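Long-range contact in TagI restriction endonuclease (PDB 6GHS), which probably cleaves DNA carrying modified cytosines such as 5-methylcytosine and 5-hydroxymethylcytosine, pairing an SRA domain for recognition with an HNH nuclease domain: residues A[227-232]-A[244-249]. Sequence-based numbering, arbitrary orientation.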
loop_
_atom_site.group_PDB
_atom_site.type_symbol
_atom_site.label_atom_id
_atom_site.label_comp_id
_atom_site.label_asym_id
_atom_site.label_seq_id
_atom_site.Cartn_x
_atom_site.Cartn_y
_atom_site.Cartn_z
ATOM N N GLY A 227 -4.385 11.033 -0.457
ATOM C CA GLY A 227 -5.346 11.534 0.518
ATOM C C GLY A 227 -5.083 10.886 1.861
ATOM O O GLY A 227 -5.098 9.653 1.987
ATOM N N ALA A 228 -4.849 11.721 2.866
ATOM C CA ALA A 228 -4.434 11.269 4.183
ATOM C C ALA A 228 -5.432 11.772 5.216
ATOM O O ALA A 228 -5.537 12.981 5.447
ATOM C CB ALA A 228 -3.032 11.787 4.486
ATOM N N HIS A 229 -6.161 10.841 5.827
ATOM C CA HIS A 229 -7.069 11.183 6.904
ATOM C C HIS A 229 -6.284 11.675 8.101
ATOM O O HIS A 229 -5.205 11.182 8.380
ATOM C CB HIS A 229 -7.918 9.993 7.319
ATOM C CG HIS A 229 -8.959 9.613 6.315
ATOM N ND1 HIS A 229 -8.777 8.599 5.398
ATOM C CD2 HIS A 229 -10.205 10.096 6.099
ATOM C CE1 HIS A 229 -9.863 8.482 4.653
ATOM N NE2 HIS A 229 -10.747 9.374 5.060
ATOM N N ILE A 230 -6.853 12.639 8.808
ATOM C CA ILE A 230 -6.178 13.310 9.910
ATOM C C ILE A 230 -6.449 12.499 11.170
ATOM O O ILE A 230 -5.518 12.016 11.817
ATOM C CB ILE A 230 -6.642 14.777 10.039
ATOM C CG1 ILE A 230 -6.464 15.502 8.691
ATOM C CG2 ILE A 230 -5.865 15.500 11.119
ATOM C CD1 ILE A 230 -6.874 16.958 8.680
ATOM N N ARG A 231 -7.725 12.337 11.501
ATOM C CA ARG A 231 -8.144 11.407 12.551
ATOM C C ARG A 231 -8.479 10.068 11.907
ATOM O O ARG A 231 -9.449 9.993 11.154
ATOM C CB ARG A 231 -9.371 11.928 13.278
ATOM C CG ARG A 231 -9.922 10.962 14.310
ATOM C CD ARG A 231 -11.166 11.523 14.958
ATOM N NE ARG A 231 -11.576 10.702 16.085
ATOM C CZ ARG A 231 -12.469 11.061 17.001
ATOM N NH1 ARG A 231 -13.084 12.242 16.934
ATOM N NH2 ARG A 231 -12.749 10.225 17.999
ATOM N N PRO A 232 -7.711 9.003 12.221
ATOM C CA PRO A 232 -7.851 7.761 11.443
ATOM C C PRO A 232 -9.243 7.144 11.493
ATOM O O PRO A 232 -10.008 7.405 12.418
ATOM C CB PRO A 232 -6.822 6.813 12.077
ATOM C CG PRO A 232 -5.920 7.678 12.871
ATOM C CD PRO A 232 -6.733 8.851 13.307
ATOM N N SER A 244 -13.123 17.338 5.392
ATOM C CA SER A 244 -12.602 18.074 6.555
ATOM C C SER A 244 -11.623 17.272 7.440
ATOM O O SER A 244 -10.890 17.858 8.254
ATOM C CB SER A 244 -13.770 18.604 7.399
ATOM O OG SER A 244 -14.718 17.578 7.649
ATOM N N ASN A 245 -11.612 15.948 7.274
ATOM C CA ASN A 245 -10.727 15.063 8.014
ATOM C C ASN A 245 -9.693 14.439 7.064
ATOM O O ASN A 245 -9.398 13.252 7.146
ATOM C CB ASN A 245 -11.597 13.993 8.671
ATOM C CG ASN A 245 -10.813 13.043 9.547
ATOM O OD1 ASN A 245 -9.785 13.399 10.119
ATOM N ND2 ASN A 245 -11.294 11.810 9.641
ATOM N N MET A 246 -9.139 15.246 6.164
ATOM C CA MET A 246 -8.237 14.743 5.131
ATOM C C MET A 246 -7.298 15.824 4.630
ATOM O O MET A 246 -7.699 16.977 4.509
ATOM C CB MET A 246 -9.035 14.204 3.953
ATOM C CG MET A 246 -8.160 13.673 2.837
ATOM S SD MET A 246 -9.074 12.681 1.664
ATOM C CE MET A 246 -9.436 11.226 2.647
ATOM N N LEU A 247 -6.058 15.432 4.331
ATOM C CA LEU A 247 -5.059 16.311 3.712
ATOM C C LEU A 247 -4.527 15.682 2.433
ATOM O O LEU A 247 -4.296 14.477 2.390
ATOM C CB LEU A 247 -3.868 16.527 4.643
ATOM C CG LEU A 247 -4.116 17.056 6.053
ATOM C CD1 LEU A 247 -2.899 16.758 6.925
ATOM C CD2 LEU A 247 -4.414 18.542 6.020
ATOM N N CYS A 248 -4.319 16.499 1.407
ATOM C CA CYS A 248 -3.558 16.081 0.227
ATOM C C CYS A 248 -2.055 16.178 0.538
ATOM O O CYS A 248 -1.557 17.252 0.862
ATOM C CB CYS A 248 -3.916 16.974 -0.959
ATOM S SG CYS A 248 -2.992 16.658 -2.472
ATOM N N LEU A 249 -1.349 15.052 0.448
ATOM C CA LEU A 249 0.084 14.971 0.765
ATOM C C LEU A 249 0.881 14.160 -0.247
ATOM O O LEU A 249 0.346 13.242 -0.858
ATOM C CB LEU A 249 0.289 14.283 2.102
ATOM C CG LEU A 249 -0.392 14.852 3.327
ATOM C CD1 LEU A 249 -0.098 13.935 4.503
ATOM C CD2 LEU A 249 0.105 16.253 3.613
#
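Asn245 grips the turn that follows strand 223-229 with both ends of its amide. Its CG lies anti to the backbone N (chi1 -177°), carrying the group to Arg231: OD1 accepts Arg231 N at 2.7 Å on an in-plane lone pair, and ND2 donates to Arg231 O at 3.0 Å, nearly straight (166°). ND2 also bonds Pro240 O, while Ile230 N reaches Asn245 O at 3.1 Å from well above the carbonyl plane.

Behind this clamp the strands pair antiparallel, splayed at 144°, with Ala228 and Leu247 a hydrogen-bonded pair (Ala228 N to Leu247 O, 2.9 Å; Leu247 N to Ala228 O, 2.7 Å). On one face, Met246 bends at chi3 and sets its CE over the His229 ring, displaced toward the rim and 3.5 Å from the centroid, a CH-pi contact. On the face of Ala228 and Leu247, Ala228 CB touches Leu249 CD1 at 3.6 Å; past the strand end, Ile230 CD1 meets Leu247 CG at 3.8 Å, the chains crossing at about a right angle. Helix 251-258 packs here through His254 and Phe257.

An alanine at Asn245 would lose both amide bonds to Arg231 and the one to Pro240, and would probably loosen the turn beside His229.

This is the beta hairpin of the HNH (beta-beta-alpha-Me) motif, in which the central asparagine typically braces the loop and the first histidine acts as general base. His229 and Asn245 probably occupy those places, inferred from the family motif; the hydrogen bond from His229 NE2 to Asp241 could orient the ring and raise its basicity.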